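Local coordinates for protein NADH dehydrogenase, putative (PDB 5JWC) that probably oxidises NADH and passes the electrons through its bound FAD to ubiquinone, as a type II NADH dehydrogenase, at residues Arg27-Ile32 against Phe128-Ile133; Leu45-Lys50 against Asn436-Phe441; Asn235-Thr240 against Ile258-Asn263. All blocks are in the same frame, centred on the assembly; numbering follows the deposited sequence.

Interaction 1: residues Arg27-Ile32 against Phe128-Ile133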
loop_
_atom_site.group_PDB
_atom_site.type_symbol
_atom_site.label_atom_id
_atom_site.label_comp_id
_atom_site.label_asym_id
_atom_site.label_seq_id
_atom_site.Cartn_x
_atom_site.Cartn_y
_atom_site.Cartn_z
ATOM N N ARG A 27 9.987 -21.421 -34.060
ATOM C CA ARG A 27 10.599 -20.683 -35.161
ATOM C C ARG A 27 9.811 -19.396 -35.445
ATOM O O ARG A 27 10.198 -18.579 -36.292
ATOM C CB ARG A 27 10.708 -21.581 -36.409
ATOM C CG ARG A 27 10.930 -20.853 -37.727
ATOM C CD ARG A 27 10.716 -21.712 -38.960
ATOM N NE ARG A 27 11.985 -21.915 -39.655
ATOM C CZ ARG A 27 12.606 -20.976 -40.365
ATOM N NH1 ARG A 27 12.083 -19.758 -40.479
ATOM N NH2 ARG A 27 13.763 -21.253 -40.946
ATOM N N LYS A 28 8.752 -19.165 -34.671
ATOM C CA LYS A 28 7.955 -17.953 -34.848
ATOM C C LYS A 28 8.795 -16.693 -34.694
ATOM O O LYS A 28 9.768 -16.668 -33.939
ATOM C CB LYS A 28 6.791 -17.961 -33.868
ATOM C CG LYS A 28 5.504 -18.419 -34.525
ATOM C CD LYS A 28 4.627 -19.224 -33.592
ATOM C CE LYS A 28 4.213 -18.453 -32.368
ATOM N NZ LYS A 28 3.236 -19.275 -31.602
ATOM N N GLU A 29 8.418 -15.636 -35.400
ATOM C CA GLU A 29 9.170 -14.396 -35.297
ATOM C C GLU A 29 9.003 -13.762 -33.922
ATOM O O GLU A 29 7.914 -13.754 -33.342
ATOM C CB GLU A 29 8.771 -13.414 -36.400
ATOM C CG GLU A 29 9.504 -13.680 -37.720
ATOM C CD GLU A 29 8.976 -12.840 -38.859
ATOM O OE1 GLU A 29 7.777 -12.476 -38.844
ATOM O OE2 GLU A 29 9.774 -12.508 -39.753
ATOM N N LYS A 30 10.116 -13.253 -33.415
ATOM C CA LYS A 30 10.179 -12.704 -32.078
ATOM C C LYS A 30 9.952 -11.183 -32.062
ATOM O O LYS A 30 10.690 -10.426 -32.709
ATOM C CB LYS A 30 11.536 -13.012 -31.446
ATOM C CG LYS A 30 11.449 -13.362 -29.982
ATOM C CD LYS A 30 12.755 -13.966 -29.449
ATOM C CE LYS A 30 13.032 -13.417 -28.035
ATOM N NZ LYS A 30 14.397 -13.727 -27.501
ATOM N N ILE A 31 8.938 -10.750 -31.318
ATOM C CA ILE A 31 8.746 -9.332 -31.038
ATOM C C ILE A 31 9.099 -9.054 -29.580
ATOM O O ILE A 31 8.511 -9.645 -28.671
ATOM C CB ILE A 31 7.294 -8.868 -31.280
ATOM C CG1 ILE A 31 6.824 -9.180 -32.698
ATOM C CG2 ILE A 31 7.171 -7.382 -30.985
ATOM C CD1 ILE A 31 5.330 -8.950 -32.902
ATOM N N ILE A 32 10.062 -8.170 -29.358
ATOM C CA ILE A 32 10.329 -7.678 -28.019
ATOM C C ILE A 32 9.682 -6.302 -27.854
ATOM O O ILE A 32 9.900 -5.408 -28.671
ATOM C CB ILE A 32 11.836 -7.574 -27.718
ATOM C CG1 ILE A 32 12.488 -8.971 -27.663
ATOM C CG2 ILE A 32 12.062 -6.836 -26.414
ATOM C CD1 ILE A 32 13.909 -8.935 -27.167
ATOM N N PHE A 128 17.844 -11.647 -28.208
ATOM C CA PHE A 128 17.710 -11.441 -29.633
ATOM C C PHE A 128 16.260 -11.178 -30.010
ATOM O O PHE A 128 15.351 -11.647 -29.336
ATOM C CB PHE A 128 18.230 -12.660 -30.396
ATOM C CG PHE A 128 19.727 -12.775 -30.397
ATOM C CD1 PHE A 128 20.486 -12.119 -31.352
ATOM C CD2 PHE A 128 20.376 -13.548 -29.448
ATOM C CE1 PHE A 128 21.864 -12.222 -31.353
ATOM C CE2 PHE A 128 21.757 -13.658 -29.446
ATOM C CZ PHE A 128 22.499 -12.990 -30.397
ATOM N N TYR A 129 16.051 -10.452 -31.105
ATOM C CA TYR A 129 14.700 -10.151 -31.574
ATOM C C TYR A 129 14.609 -10.181 -33.092
ATOM O O TYR A 129 15.596 -9.964 -33.777
ATOM C CB TYR A 129 14.242 -8.772 -31.063
ATOM C CG TYR A 129 15.068 -7.618 -31.601
ATOM C CD1 TYR A 129 14.795 -7.057 -32.843
ATOM C CD2 TYR A 129 16.104 -7.082 -30.857
ATOM C CE1 TYR A 129 15.552 -6.010 -33.335
ATOM C CE2 TYR A 129 16.860 -6.032 -31.333
ATOM C CZ TYR A 129 16.582 -5.503 -32.573
ATOM O OH TYR A 129 17.341 -4.460 -33.041
ATOM N N ASP A 130 13.407 -10.412 -33.609
ATOM C CA ASP A 130 13.106 -10.167 -35.016
ATOM C C ASP A 130 12.518 -8.757 -35.222
ATOM O O ASP A 130 12.793 -8.089 -36.220
ATOM C CB ASP A 130 12.149 -11.233 -35.529
ATOM C CG ASP A 130 12.781 -12.616 -35.513
ATOM O OD1 ASP A 130 13.905 -12.741 -36.036
ATOM O OD2 ASP A 130 12.184 -13.547 -34.938
ATOM N N TYR A 131 11.681 -8.330 -34.283
ATOM C CA TYR A 131 11.176 -6.955 -34.262
ATOM C C TYR A 131 11.289 -6.386 -32.864
ATOM O O TYR A 131 11.079 -7.096 -31.875
ATOM C CB TYR A 131 9.722 -6.887 -34.706
ATOM C CG TYR A 131 9.457 -7.376 -36.099
ATOM C CD1 TYR A 131 9.675 -6.560 -37.200
ATOM C CD2 TYR A 131 8.991 -8.663 -36.318
ATOM C CE1 TYR A 131 9.420 -7.021 -38.490
ATOM C CE2 TYR A 131 8.742 -9.126 -37.581
ATOM C CZ TYR A 131 8.952 -8.309 -38.666
ATOM O OH TYR A 131 8.698 -8.807 -39.927
ATOM N N LEU A 132 11.584 -5.093 -32.792
ATOM C CA LEU A 132 11.690 -4.401 -31.526
ATOM C C LEU A 132 10.704 -3.222 -31.477
ATOM O O LEU A 132 10.725 -2.341 -32.353
ATOM C CB LEU A 132 13.109 -3.915 -31.314
ATOM C CG LEU A 132 13.419 -3.253 -29.977
ATOM C CD1 LEU A 132 13.216 -4.215 -28.797
ATOM C CD2 LEU A 132 14.822 -2.688 -30.004
ATOM N N ILE A 133 9.840 -3.212 -30.463
ATOM C CA ILE A 133 8.910 -2.099 -30.256
ATOM C C ILE A 133 9.365 -1.247 -29.073
ATOM O O ILE A 133 9.218 -1.634 -27.909
ATOM C CB ILE A 133 7.483 -2.593 -29.986
ATOM C CG1 ILE A 133 7.137 -3.806 -30.875
ATOM C CG2 ILE A 133 6.481 -1.442 -30.151
ATOM C CD1 ILE A 133 7.118 -3.513 -32.366
#

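Interaction 2: residues Leu45-Lys50 against Asn436-Phe441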
loop_
_atom_site.group_PDB
_atom_site.type_symbol
_atom_site.label_atom_id
_atom_site.label_comp_id
_atom_site.label_asym_id
_atom_site.label_seq_id
_atom_site.Cartn_x
_atom_site.Cartn_y
_atom_site.Cartn_z
ATOM N N LEU A 45 -1.833 -6.006 -25.296
ATOM C CA LEU A 45 -3.232 -6.372 -25.229
ATOM C C LEU A 45 -3.780 -6.784 -26.590
ATOM O O LEU A 45 -4.734 -7.539 -26.647
ATOM C CB LEU A 45 -4.102 -5.243 -24.661
ATOM C CG LEU A 45 -3.950 -4.979 -23.155
ATOM C CD1 LEU A 45 -4.875 -3.834 -22.692
ATOM C CD2 LEU A 45 -4.053 -6.229 -22.269
ATOM N N ASN A 46 -3.194 -6.287 -27.679
ATOM C CA ASN A 46 -3.777 -6.512 -29.011
ATOM C C ASN A 46 -2.971 -7.397 -29.974
ATOM O O ASN A 46 -3.512 -7.859 -30.977
ATOM C CB ASN A 46 -4.046 -5.158 -29.690
ATOM C CG ASN A 46 -4.883 -5.288 -30.953
ATOM O OD1 ASN A 46 -5.992 -5.828 -30.927
ATOM N ND2 ASN A 46 -4.363 -4.756 -32.064
ATOM N N ILE A 47 -1.696 -7.628 -29.685
ATOM C CA ILE A 47 -0.844 -8.381 -30.595
ATOM C C ILE A 47 -1.246 -9.864 -30.564
ATOM O O ILE A 47 -1.558 -10.409 -29.504
ATOM C CB ILE A 47 0.639 -8.198 -30.243
ATOM C CG1 ILE A 47 1.540 -8.781 -31.340
ATOM C CG2 ILE A 47 0.958 -8.758 -28.839
ATOM C CD1 ILE A 47 1.334 -8.118 -32.715
ATOM N N ASP A 48 -1.307 -10.492 -31.735
ATOM C CA ASP A 48 -1.722 -11.892 -31.827
ATOM C C ASP A 48 -0.619 -12.833 -31.343
ATOM O O ASP A 48 0.405 -13.000 -32.013
ATOM C CB ASP A 48 -2.112 -12.237 -33.264
ATOM C CG ASP A 48 -2.924 -13.527 -33.363
ATOM O OD1 ASP A 48 -2.670 -14.463 -32.578
ATOM O OD2 ASP A 48 -3.823 -13.597 -34.233
ATOM N N PHE A 49 -0.834 -13.462 -30.193
ATOM C CA PHE A 49 0.156 -14.377 -29.627
ATOM C C PHE A 49 0.298 -15.662 -30.456
ATOM O O PHE A 49 1.292 -16.363 -30.342
ATOM C CB PHE A 49 -0.202 -14.739 -28.181
ATOM C CG PHE A 49 -0.021 -13.606 -27.206
ATOM C CD1 PHE A 49 0.891 -12.595 -27.453
ATOM C CD2 PHE A 49 -0.771 -13.553 -26.043
ATOM C CE1 PHE A 49 1.049 -11.542 -26.548
ATOM C CE2 PHE A 49 -0.612 -12.507 -25.134
ATOM C CZ PHE A 49 0.289 -11.509 -25.387
ATOM N N LYS A 50 -0.700 -15.975 -31.272
ATOM C CA LYS A 50 -0.588 -17.127 -32.165
ATOM C C LYS A 50 0.402 -16.839 -33.297
ATOM O O LYS A 50 1.197 -17.706 -33.668
ATOM C CB LYS A 50 -1.955 -17.504 -32.739
ATOM C CG LYS A 50 -1.970 -18.806 -33.541
ATOM C CD LYS A 50 -3.407 -19.220 -33.870
ATOM C CE LYS A 50 -3.476 -20.617 -34.489
ATOM N NZ LYS A 50 -4.886 -21.119 -34.524
ATOM N N ASN A 436 -2.152 -3.928 -34.849
ATOM C CA ASN A 436 -2.981 -4.305 -35.993
ATOM C C ASN A 436 -2.168 -4.447 -37.285
ATOM O O ASN A 436 -2.484 -5.298 -38.131
ATOM C CB ASN A 436 -4.103 -3.300 -36.220
ATOM C CG ASN A 436 -5.046 -3.720 -37.340
ATOM O OD1 ASN A 436 -5.834 -4.651 -37.182
ATOM N ND2 ASN A 436 -4.973 -3.031 -38.474
ATOM N N VAL A 437 -1.138 -3.616 -37.454
ATOM C CA VAL A 437 -0.280 -3.755 -38.631
ATOM C C VAL A 437 0.458 -5.099 -38.605
ATOM O O VAL A 437 0.563 -5.784 -39.639
ATOM C CB VAL A 437 0.743 -2.610 -38.750
ATOM C CG1 VAL A 437 1.804 -2.955 -39.787
ATOM C CG2 VAL A 437 0.045 -1.325 -39.182
ATOM N N PHE A 438 0.948 -5.484 -37.429
ATOM C CA PHE A 438 1.599 -6.786 -37.278
ATOM C C PHE A 438 0.626 -7.949 -37.457
ATOM O O PHE A 438 0.962 -8.940 -38.120
ATOM C CB PHE A 438 2.297 -6.894 -35.927
ATOM C CG PHE A 438 3.669 -6.297 -35.908
ATOM C CD1 PHE A 438 4.776 -7.063 -36.242
ATOM C CD2 PHE A 438 3.858 -4.970 -35.576
ATOM C CE1 PHE A 438 6.042 -6.519 -36.225
ATOM C CE2 PHE A 438 5.122 -4.410 -35.564
ATOM C CZ PHE A 438 6.221 -5.184 -35.884
ATOM N N ASN A 439 -0.584 -7.819 -36.925
ATOM C CA ASN A 439 -1.567 -8.890 -37.040
ATOM C C ASN A 439 -2.094 -9.116 -38.458
ATOM O O ASN A 439 -2.350 -10.257 -38.846
ATOM C CB ASN A 439 -2.779 -8.645 -36.130
ATOM C CG ASN A 439 -2.434 -8.724 -34.632
ATOM O OD1 ASN A 439 -1.391 -9.243 -34.251
ATOM N ND2 ASN A 439 -3.336 -8.214 -33.785
ATOM N N ASN A 440 -2.288 -8.037 -39.211
ATOM C CA ASN A 440 -3.094 -8.114 -40.432
ATOM C C ASN A 440 -2.461 -7.584 -41.716
ATOM O O ASN A 440 -3.094 -7.579 -42.768
ATOM C CB ASN A 440 -4.407 -7.380 -40.195
ATOM C CG ASN A 440 -5.284 -8.083 -39.187
ATOM O OD1 ASN A 440 -5.448 -9.309 -39.229
ATOM N ND2 ASN A 440 -5.848 -7.318 -38.267
ATOM N N PHE A 441 -1.218 -7.134 -41.637
ATOM C CA PHE A 441 -0.551 -6.582 -42.796
ATOM C C PHE A 441 0.810 -7.237 -42.998
ATOM O O PHE A 441 1.094 -7.756 -44.078
ATOM C CB PHE A 441 -0.398 -5.057 -42.668
ATOM C CG PHE A 441 -1.702 -4.288 -42.815
ATOM C CD1 PHE A 441 -2.022 -3.661 -44.006
ATOM C CD2 PHE A 441 -2.600 -4.192 -41.761
ATOM C CE1 PHE A 441 -3.207 -2.952 -44.147
ATOM C CE2 PHE A 441 -3.795 -3.484 -41.898
ATOM C CZ PHE A 441 -4.094 -2.863 -43.094
#

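Interaction 3: residues Asn235-Thr240 against Ile258-Asn263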
loop_
_atom_site.group_PDB
_atom_site.type_symbol
_atom_site.label_atom_id
_atom_site.label_comp_id
_atom_site.label_asym_id
_atom_site.label_seq_id
_atom_site.Cartn_x
_atom_site.Cartn_y
_atom_site.Cartn_z
ATOM N N ASN A 235 -0.004 32.846 -17.951
ATOM C CA ASN A 235 -1.130 33.473 -17.265
ATOM C C ASN A 235 -2.281 32.511 -16.942
ATOM O O ASN A 235 -3.125 32.813 -16.095
ATOM C CB ASN A 235 -1.665 34.650 -18.100
ATOM C CG ASN A 235 -2.851 35.340 -17.441
ATOM O OD1 ASN A 235 -2.717 35.960 -16.374
ATOM N ND2 ASN A 235 -4.027 35.215 -18.056
ATOM N N ASN A 236 -2.319 31.357 -17.605
ATOM C CA ASN A 236 -3.494 30.486 -17.512
ATOM C C ASN A 236 -3.245 29.137 -16.820
ATOM O O ASN A 236 -2.315 28.421 -17.179
ATOM C CB ASN A 236 -4.037 30.187 -18.916
ATOM C CG ASN A 236 -4.704 31.392 -19.576
ATOM O OD1 ASN A 236 -5.075 32.353 -18.920
ATOM N ND2 ASN A 236 -4.884 31.316 -20.884
ATOM N N LEU A 237 -4.102 28.764 -15.872
ATOM C CA LEU A 237 -4.160 27.353 -15.479
ATOM C C LEU A 237 -4.819 26.603 -16.645
ATOM O O LEU A 237 -5.662 27.177 -17.335
ATOM C CB LEU A 237 -4.959 27.169 -14.200
ATOM C CG LEU A 237 -4.382 27.939 -13.018
ATOM C CD1 LEU A 237 -5.288 27.770 -11.807
ATOM C CD2 LEU A 237 -2.976 27.422 -12.757
ATOM N N LEU A 238 -4.451 25.340 -16.850
ATOM C CA LEU A 238 -4.957 24.542 -17.969
ATOM C C LEU A 238 -4.854 25.299 -19.304
ATOM O O LEU A 238 -5.874 25.522 -19.964
ATOM C CB LEU A 238 -6.415 24.122 -17.723
ATOM C CG LEU A 238 -6.727 23.268 -16.495
ATOM C CD1 LEU A 238 -8.195 22.891 -16.471
ATOM C CD2 LEU A 238 -5.831 22.015 -16.489
ATOM N N PRO A 239 -3.628 25.703 -19.698
ATOM C CA PRO A 239 -3.472 26.547 -20.893
ATOM C C PRO A 239 -3.825 25.829 -22.206
ATOM O O PRO A 239 -4.164 26.501 -23.173
ATOM C CB PRO A 239 -1.983 26.937 -20.861
ATOM C CG PRO A 239 -1.303 25.806 -20.123
ATOM C CD PRO A 239 -2.329 25.397 -19.060
ATOM N N THR A 240 -3.791 24.500 -22.233
ATOM C CA THR A 240 -4.164 23.769 -23.450
ATOM C C THR A 240 -5.674 23.552 -23.605
ATOM O O THR A 240 -6.127 23.016 -24.614
ATOM C CB THR A 240 -3.484 22.397 -23.501
ATOM O OG1 THR A 240 -4.000 21.584 -22.440
ATOM C CG2 THR A 240 -1.959 22.532 -23.344
ATOM N N ILE A 258 -7.120 28.702 -2.692
ATOM C CA ILE A 258 -5.827 28.275 -3.207
ATOM C C ILE A 258 -5.075 29.498 -3.718
ATOM O O ILE A 258 -5.666 30.332 -4.400
ATOM C CB ILE A 258 -6.007 27.243 -4.351
ATOM C CG1 ILE A 258 -6.551 25.919 -3.800
ATOM C CG2 ILE A 258 -4.701 27.034 -5.104
ATOM C CD1 ILE A 258 -7.278 25.071 -4.837
ATOM N N ASN A 259 -3.790 29.626 -3.393
ATOM C CA ASN A 259 -3.007 30.700 -3.974
ATOM C C ASN A 259 -2.625 30.366 -5.407
ATOM O O ASN A 259 -1.830 29.458 -5.646
ATOM C CB ASN A 259 -1.748 30.992 -3.162
ATOM C CG ASN A 259 -2.039 31.796 -1.911
ATOM O OD1 ASN A 259 -2.802 31.373 -1.051
ATOM N ND2 ASN A 259 -1.432 32.974 -1.812
ATOM N N VAL A 260 -3.182 31.115 -6.351
ATOM C CA VAL A 260 -2.854 30.892 -7.752
ATOM C C VAL A 260 -1.732 31.827 -8.190
ATOM O O VAL A 260 -1.934 33.026 -8.397
ATOM C CB VAL A 260 -4.055 31.101 -8.660
ATOM C CG1 VAL A 260 -3.667 30.775 -10.092
ATOM C CG2 VAL A 260 -5.205 30.218 -8.212
ATOM N N LEU A 261 -0.547 31.256 -8.325
ATOM C CA LEU A 261 0.639 32.017 -8.676
ATOM C C LEU A 261 0.948 31.821 -10.162
ATOM O O LEU A 261 2.032 31.371 -10.555
ATOM C CB LEU A 261 1.816 31.592 -7.783
ATOM C CG LEU A 261 1.956 32.302 -6.424
ATOM C CD1 LEU A 261 0.641 32.566 -5.738
ATOM C CD2 LEU A 261 2.891 31.572 -5.470
ATOM N N THR A 262 -0.027 32.141 -11.005
ATOM C CA THR A 262 0.230 32.256 -12.440
ATOM C C THR A 262 1.274 33.350 -12.702
ATOM O O THR A 262 1.523 34.199 -11.837
ATOM C CB THR A 262 -1.052 32.556 -13.225
ATOM O OG1 THR A 262 -1.911 33.392 -12.443
ATOM C CG2 THR A 262 -1.776 31.260 -13.533
ATOM N N ASN A 263 1.900 33.307 -13.874
ATOM C CA ASN A 263 2.952 34.271 -14.239
ATOM C C ASN A 263 4.122 34.259 -13.255
ATOM O O ASN A 263 4.708 35.304 -12.961
ATOM C CB ASN A 263 2.385 35.705 -14.355
ATOM C CG ASN A 263 1.340 35.821 -15.455
ATOM O OD1 ASN A 263 1.647 35.632 -16.625
ATOM N ND2 ASN A 263 0.105 36.130 -15.079
#

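Interaction 1: residues Arg27-Ile32 against Phe128-Ile133
Ile31 and Ile32 pair with Tyr131 and Leu132 as parallel strands. Four backbone bonds join the segments. Tyr131 N donates to Lys30 O, Ile32 N to Tyr131 O at 2.9 Å, and Ile133 N to Ile32 O at 2.8 Å. Lys30 O also takes the amide of Asp130, at a more bent angle of 137°, so two donors grip it.

The apolar part is tight. On one face of the sheet Ile31 CG2 meets Ile133 CG1 at 3.6 Å. On the other, Ile32 CG2 lies 3.7 Å from Leu132 CD1, and Ile32 CG1 touches Tyr129 CB at 3.8 Å, these two side chains crossing at about a right angle. Ile115 of strand 114-118 covers this second face.

The N-terminal end is polar and partly exposed. Asp130 OD2 takes Lys30 N at 2.6 Å, nearly straight at 168°, on its anti lone pair. The Lys30 chain bends at chi3 (140°), and its NZ reaches Phe128 O at 2.9 Å, in the carbonyl plane. Glu29 is looser. Its OE1 sits at the edge of the Tyr131 ring, 3.7 Å from CE2, the carboxylate almost perpendicular to the ring. Glu29 OE2 is hydrogen-bonded to His443 NE2. Phe128, whose ring meets Tyr114, is exposed to solvent.

Strand 30-34 leads toward a turn that fits the GxGxxG pattern. Flanked by 53-57 and 131-134, it belongs to the parallel part of the sheet, as in Rossmann-type FAD-binding domains.

Interaction 2: residues Leu45-Lys50 against Asn436-Phe441
The backbone of Asn46-Asp48, where helix 38-46 gives way to loop, passes the last turn of helix 424-440, with Asp48 and Asn439 nearest at 6.0 Å between CA atoms. Asn439 carries the contact with both ends of its amide. Its ND2 donates to Asn46 O at 2.8 Å, and the acceptor lies in the plane of the Asn439 amide. Its OD1 accepts Asp48 N, also at 2.8 Å, with the donor tilted 26° from the carbonyl plane. CG of Asn439 stands beside its own backbone N (chi1 -67°), which points the amide across at the loop.

Ile47 adds the apolar part. CG1 is anti to the backbone N (chi1 -170°), and CD1 reaches Phe438 CB at 3.6 Å. The same methyl lies 3.3 Å from Asn439 OD1. Asp48 OD1 accepts Lys50 N, two residues on, at 2.8 Å, an Asx turn. The ND2 of Asn46 bonds to Ser435 OG, one turn before Asn439.

Asn439 thus reads a backbone carbonyl and a backbone amide two residues apart. Two bonds to one flat group fix its rotation and settle which end is oxygen. The loop is joined to the helix by uncharged polar bonds, with no salt bridge between the two segments.

Interaction 3: residues Asn235-Thr240 against Ile258-Asn263
A loop after strand 227-232 meets the outermost strand of a five-stranded parallel sheet. The loop is Asn235-Thr240 and the strand is 259-262. Helix 243-255 connects them along the chain.

The outer end of the contact is polar. Asn263 ND2 donates to Asn235 OD1 at 3.1 Å, with an N-H...O angle of 150°. The bond lies in the carbonyl plane of Asn235, on a lone pair, and close to the amide plane of Asn263. The two amides are therefore nearly coplanar, their planes 25° apart. With CG of Asn235 opposite its backbone N (chi1 180°), OD1 comes within reach of Asn263 ND2. The bond sits at the surface, where Asn235 is exposed.

Next to it the methyl of Thr262 packs on the backbone of the loop. CG2 lies 3.3 Å from Asn235 O. The hydroxyl of Thr262 bonds to Lys250 NZ of helix 243-255, and the same ammonium group bonds to Asn235 O. One lysine of the connecting helix thus ties loop and strand together.

The segment from strand 227-232 through helix 243-255 to strand 259-262 is a beta-alpha-beta crossover. It belongs to the second Rossmann-type domain, which probably binds NADH, as in related pyridine nucleotide-disulphide oxidoreductases. The side chain of Leu237 comes close to residues that fit a second GxGxxG pattern, consistent with a nucleotide-binding Rossmann fold.

Leu237 supplies the buried end. Its CD1 and Val260 CG1 reach toward each other, tip to tip, at 3.8 Å. Its other methyl, CD2, approaches Thr262 CG2 more loosely, at 4.1 Å, and the two side chains cross at about a right angle. Phe253 of helix 243-255 touches both Leu237 and Val260, and Val201 of helix 198-218 also packs on Leu237.

Interactions 1 and 2 are neighbours, with centres about 13 Å apart. Strand 30-34 and helix 38-46 follow each other in the chain. Phe438 of interaction 2 meets the ring of Tyr131 of interaction 1 edge-to-face, so helix 424-440 lies against that strand pair. Interaction 3 lies on the opposite side of the chain's centre, its own centre about 46 Å from that of interaction 1. Interaction 1 is mainly strand pairing with a buried apolar part. Interaction 2 is partly buried and is held by side-chain-to-backbone bonds. Interaction 3 is a surface contact. It has no backbone-to-backbone bond between its segments and combines an amide pair with leucine-valine packing.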